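Uncharacterized egV family protein COG1307 (Ruminococcus gnavus, PDB 3JR7) is of unknown function but probably binds a lipid such as a fatty acid. Local coordinates at residues E90-D95 against N113-G118; I25-G30 against S109-S114. All coordinates share one frame; numbering follows the deposited sequence.

Interaction 1 (E90-D95 against N113-G118); sequences ESYHCD and NSAVLG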
loop_
_atom_site.group_PDB
_atom_site.type_symbol
_atom_site.label_atom_id
_atom_site.label_comp_id
_atom_site.label_asym_id
_atom_site.label_seq_id
_atom_site.Cartn_x
_atom_site.Cartn_y
_atom_site.Cartn_z
ATOM N N GLU A 90 19.051 6.531 7.659
ATOM C CA GLU A 90 18.886 7.784 8.381
ATOM C C GLU A 90 17.564 7.826 9.159
ATOM O O GLU A 90 17.511 8.367 10.263
ATOM C CB GLU A 90 18.991 8.975 7.412
ATOM C CG GLU A 90 20.401 9.130 6.801
ATOM C CD GLU A 90 20.472 10.039 5.549
ATOM O OE1 GLU A 90 19.466 10.723 5.234
ATOM O OE2 GLU A 90 21.549 10.054 4.884
ATOM N N SER A 91 16.501 7.238 8.612
ATOM C CA SER A 91 15.218 7.190 9.321
ATOM C C SER A 91 15.265 6.275 10.546
ATOM O O SER A 91 14.481 6.437 11.477
ATOM C CB SER A 91 14.084 6.759 8.394
ATOM O OG SER A 91 14.104 5.331 8.139
ATOM N N TYR A 92 16.163 5.303 10.543
ATOM C CA TYR A 92 16.288 4.389 11.685
ATOM C C TYR A 92 17.033 5.075 12.836
ATOM O O TYR A 92 16.837 4.783 14.015
ATOM C CB TYR A 92 17.022 3.100 11.283
ATOM C CG TYR A 92 16.475 2.325 10.111
ATOM C CD1 TYR A 92 15.162 2.516 9.646
ATOM C CD2 TYR A 92 17.267 1.385 9.453
ATOM C CE1 TYR A 92 14.664 1.788 8.553
ATOM C CE2 TYR A 92 16.788 0.661 8.401
ATOM C CZ TYR A 92 15.477 0.867 7.935
ATOM O OH TYR A 92 15.004 0.117 6.874
ATOM N N HIS A 93 17.929 5.981 12.496
ATOM C CA HIS A 93 18.769 6.637 13.509
ATOM C C HIS A 93 17.974 7.757 14.193
ATOM O O HIS A 93 17.758 8.845 13.615
ATOM C CB HIS A 93 20.005 7.176 12.794
ATOM C CG HIS A 93 21.001 7.842 13.691
ATOM N ND1 HIS A 93 21.588 7.200 14.759
ATOM C CD2 HIS A 93 21.571 9.065 13.626
ATOM C CE1 HIS A 93 22.436 8.020 15.348
ATOM N NE2 HIS A 93 22.454 9.149 14.670
ATOM N N CYS A 94 17.514 7.473 15.414
ATOM C CA CYS A 94 16.671 8.384 16.197
ATOM C C CYS A 94 16.538 7.836 17.615
ATOM O O CYS A 94 17.066 6.792 17.934
ATOM C CB CYS A 94 15.282 8.527 15.579
ATOM S SG CYS A 94 14.350 6.946 15.550
ATOM N N ASP A 95 15.797 8.531 18.462
ATOM C CA ASP A 95 15.689 8.189 19.870
ATOM C C ASP A 95 14.746 7.019 20.175
ATOM O O ASP A 95 14.701 6.570 21.325
ATOM C CB ASP A 95 15.188 9.432 20.673
ATOM C CG ASP A 95 16.257 10.472 20.864
ATOM O OD1 ASP A 95 17.453 10.208 20.607
ATOM O OD2 ASP A 95 15.902 11.580 21.291
ATOM N N ASN A 113 14.015 -4.552 -0.245
ATOM C CA ASN A 113 15.471 -4.817 -0.222
ATOM C C ASN A 113 16.342 -3.631 0.242
ATOM O O ASN A 113 17.365 -3.779 0.972
ATOM C CB ASN A 113 15.895 -5.311 -1.593
ATOM C CG ASN A 113 15.471 -6.736 -1.848
ATOM O OD1 ASN A 113 15.063 -7.467 -0.935
ATOM N ND2 ASN A 113 15.582 -7.149 -3.096
ATOM N N SER A 114 15.919 -2.443 -0.163
ATOM C CA SER A 114 16.556 -1.227 0.244
ATOM C C SER A 114 16.494 -0.976 1.750
ATOM O O SER A 114 17.511 -0.633 2.360
ATOM C CB SER A 114 15.941 -0.088 -0.503
ATOM O OG SER A 114 16.593 1.073 -0.197
ATOM N N ALA A 115 15.307 -1.173 2.321
ATOM C CA ALA A 115 15.074 -1.065 3.746
ATOM C C ALA A 115 15.955 -2.055 4.540
ATOM O O ALA A 115 16.521 -1.693 5.566
ATOM C CB ALA A 115 13.592 -1.302 4.070
ATOM N N VAL A 116 16.073 -3.287 4.032
ATOM C CA VAL A 116 16.924 -4.314 4.631
ATOM C C VAL A 116 18.413 -3.928 4.585
ATOM O O VAL A 116 19.151 -4.040 5.584
ATOM C CB VAL A 116 16.648 -5.711 3.993
ATOM C CG1 VAL A 116 17.741 -6.811 4.453
ATOM C CG2 VAL A 116 15.233 -6.182 4.342
ATOM N N LEU A 117 18.863 -3.448 3.439
ATOM C CA LEU A 117 20.244 -3.018 3.283
ATOM C C LEU A 117 20.486 -1.800 4.199
ATOM O O LEU A 117 21.556 -1.662 4.806
ATOM C CB LEU A 117 20.503 -2.695 1.789
ATOM C CG LEU A 117 21.907 -2.580 1.294
ATOM C CD1 LEU A 117 22.680 -3.898 1.635
ATOM C CD2 LEU A 117 21.853 -2.323 -0.241
ATOM N N GLY A 118 19.500 -0.912 4.307
ATOM C CA GLY A 118 19.602 0.206 5.218
ATOM C C GLY A 118 19.855 -0.235 6.659
ATOM O O GLY A 118 20.589 0.424 7.407
#
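The Tyr92 ring meets helix 111-126 with its hydroxyl edge. Ala115 O lies at that edge, near the ring plane. Gly118 C lies obliquely to the ring, 3.6 Å from Tyr92 CE2. Further side chains pack round the ring from the sheet: Ile25, Ile99, Val101, Ile131 and Val133. Helix 111-126 links the adjacent parallel strands 98-103 and 130-135, a beta-alpha-beta crossover in the alpha/beta fold of the DegV family. Tyr92 is the last helical residue of helix 85-92, so the contact joins the end of one helix to the second turn of another.

Tyr92 OH donates a hydrogen bond to Ala115 O, 2.7 Å away. The bond reaches the carbonyl from the side. The C=O...OH angle is 110°, and the hydroxyl sits 31° out of the carbonyl plane. CG lies anti to the carbonyl carbon of Tyr92 (chi1 -54°), and this sends the ring across to the second helix. A phenylalanine here would lack the hydroxyl, and Ala115 O would probably lose this donor in a buried spot where water may not easily replace it.

The backbone of Gly118 packs beside the ring with no side chain of its own between them. The chain turns off after Tyr92, where Lys129 NZ bonds to Tyr92 O and Cys94 O. On the helix side, the methyl of Ala115 also touches the hydroxyl, with Ala115 CB 3.4 Å from Tyr92 OH.

Interaction 2 (I25-G30 against S109-S114); sequences IVDSCG and SGSYNS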
loop_
_atom_site.group_PDB
_atom_site.type_symbol
_atom_site.label_atom_id
_atom_site.label_comp_id
_atom_site.label_asym_id
_atom_site.label_seq_id
_atom_site.Cartn_x
_atom_site.Cartn_y
_atom_site.Cartn_z
ATOM N N ILE A 25 8.037 3.403 10.265
ATOM C CA ILE A 25 8.450 3.994 9.009
ATOM C C ILE A 25 7.719 3.246 7.879
ATOM O O ILE A 25 7.737 2.035 7.831
ATOM C CB ILE A 25 9.956 3.818 8.796
ATOM C CG1 ILE A 25 10.747 4.483 9.962
ATOM C CG2 ILE A 25 10.379 4.368 7.423
ATOM C CD1 ILE A 25 12.161 4.043 10.020
ATOM N N VAL A 26 7.112 3.973 6.980
ATOM C CA VAL A 26 6.341 3.416 5.886
ATOM C C VAL A 26 6.817 4.064 4.608
ATOM O O VAL A 26 6.987 5.296 4.571
ATOM C CB VAL A 26 4.850 3.708 6.099
ATOM C CG1 VAL A 26 3.997 3.005 5.010
ATOM C CG2 VAL A 26 4.429 3.261 7.501
ATOM N N ASP A 27 7.069 3.290 3.545
ATOM C CA ASP A 27 7.409 3.940 2.294
ATOM C C ASP A 27 6.185 4.702 1.779
ATOM O O ASP A 27 5.065 4.489 2.244
ATOM C CB ASP A 27 8.038 3.007 1.239
ATOM C CG ASP A 27 7.065 1.973 0.663
ATOM O OD1 ASP A 27 5.841 2.235 0.517
ATOM O OD2 ASP A 27 7.573 0.910 0.261
ATOM N N SER A 28 6.412 5.648 0.866
ATOM C CA SER A 28 5.394 6.684 0.601
ATOM C C SER A 28 4.164 6.104 -0.125
ATOM O O SER A 28 3.127 6.704 -0.175
ATOM C CB SER A 28 6.001 7.824 -0.193
ATOM O OG SER A 28 6.411 7.382 -1.450
ATOM N N CYS A 29 4.285 4.897 -0.647
ATOM C CA CYS A 29 3.126 4.245 -1.267
ATOM C C CYS A 29 2.004 4.063 -0.256
ATOM O O CYS A 29 0.818 4.236 -0.582
ATOM C CB CYS A 29 3.523 2.917 -1.920
ATOM S SG CYS A 29 2.164 2.212 -2.858
ATOM N N GLY A 30 2.372 3.776 0.983
ATOM C CA GLY A 30 1.404 3.522 2.016
ATOM C C GLY A 30 0.779 4.797 2.508
ATOM O O GLY A 30 1.490 5.606 3.119
ATOM N N SER A 109 8.740 -4.060 -6.114
ATOM C CA SER A 109 9.548 -2.863 -5.853
ATOM C C SER A 109 10.830 -3.273 -5.121
ATOM O O SER A 109 10.811 -4.200 -4.348
ATOM C CB SER A 109 8.775 -1.906 -4.940
ATOM O OG SER A 109 9.561 -0.798 -4.519
ATOM N N GLY A 110 11.900 -2.527 -5.319
ATOM C CA GLY A 110 13.121 -2.704 -4.531
ATOM C C GLY A 110 13.083 -2.032 -3.150
ATOM O O GLY A 110 14.104 -2.034 -2.417
ATOM N N SER A 111 11.914 -1.531 -2.742
ATOM C CA SER A 111 11.783 -0.783 -1.478
ATOM C C SER A 111 12.145 -1.695 -0.292
ATOM O O SER A 111 12.942 -1.305 0.559
ATOM C CB SER A 111 10.370 -0.175 -1.319
ATOM O OG SER A 111 10.279 0.613 -0.134
ATOM N N TYR A 112 11.568 -2.893 -0.255
ATOM C CA TYR A 112 11.889 -3.908 0.767
ATOM C C TYR A 112 13.409 -4.163 0.857
ATOM O O TYR A 112 14.014 -4.011 1.904
ATOM C CB TYR A 112 11.208 -5.245 0.504
ATOM C CG TYR A 112 11.567 -6.290 1.554
ATOM C CD1 TYR A 112 11.063 -6.203 2.859
ATOM C CD2 TYR A 112 12.390 -7.348 1.249
ATOM C CE1 TYR A 112 11.413 -7.141 3.839
ATOM C CE2 TYR A 112 12.749 -8.303 2.234
ATOM C CZ TYR A 112 12.268 -8.179 3.510
ATOM O OH TYR A 112 12.622 -9.115 4.458
ATOM N N ASN A 113 14.015 -4.552 -0.245
ATOM C CA ASN A 113 15.471 -4.817 -0.222
ATOM C C ASN A 113 16.342 -3.631 0.242
ATOM O O ASN A 113 17.365 -3.779 0.972
ATOM C CB ASN A 113 15.895 -5.311 -1.593
ATOM C CG ASN A 113 15.471 -6.736 -1.848
ATOM O OD1 ASN A 113 15.063 -7.467 -0.935
ATOM N ND2 ASN A 113 15.582 -7.149 -3.096
ATOM N N SER A 114 15.919 -2.443 -0.163
ATOM C CA SER A 114 16.556 -1.227 0.244
ATOM C C SER A 114 16.494 -0.976 1.750
ATOM O O SER A 114 17.511 -0.633 2.360
ATOM C CB SER A 114 15.941 -0.088 -0.503
ATOM O OG SER A 114 16.593 1.073 -0.197
#
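Asp27 OD2 is gripped by two donors. Ser111 OG donates to Asp27 OD2 at 2.8 Å, and the backbone N of Leu104 gives another hydrogen bond. The serine hydroxyl comes in on the anti side of OD2, only 16° out of the carboxylate plane. Ser111 OG has a second and stronger partner in Tyr88 OH. The buried serine hydroxyl thus ties Asp27 to helix 85-92 as well. Ser111 OG stands anti to its own backbone nitrogen (chi1 -176°), which directs it from the first turn of the helix to the carboxylate.

The other oxygen of Asp27 is held less firmly. Cys29 N makes a weak bond to Asp27 OD1, at 3.3 Å. Glu143 OE1 is also close to OD1, and the two like charges may raise the proton affinity of one of the pair.

The contact lies at the C-terminal end of strand 22-27 and the N-terminal end of helix 111-126. Strand 22-27 runs parallel to 42-51 and 98-103. In alpha/beta folds the C-terminal ends of such parallel strands commonly carry the ligand site. After the strand the chain enters a type I beta turn from Asp27 to Gly30, closed by Gly30 N to Asp27 O at 3.1 Å.

Gly110 is the N-cap residue of the helix. Just before it, Ser109 forms an ST turn, its OG accepting from Ser111 N at 3.0 Å. Ser109 OG also bonds to O6 of a bound polyether, probably a crystallisation additive. The additive's pocket may correspond to the lipid site of the family.

In the fold
The chain first lays down strand 22-27 and its turn, the early half of interaction 2. It then passes through strands 42-51, 54-57 and 79-81 to helix 85-92, where interaction 1 begins. Strand 98-103 follows, and helix 111-126 completes both contacts. Interaction 2 closes a loop of 78 residues, interaction 1 one of only 17. Their bonded pairs cross along the chain, since Ser111 comes after Tyr92 but before Ala115. The contacts use successive turns of one helix, and their segments overlap at Asn113 and Ser114. Ile25 bridges them by packing on Tyr92. Together they join two helices to the central parallel strands.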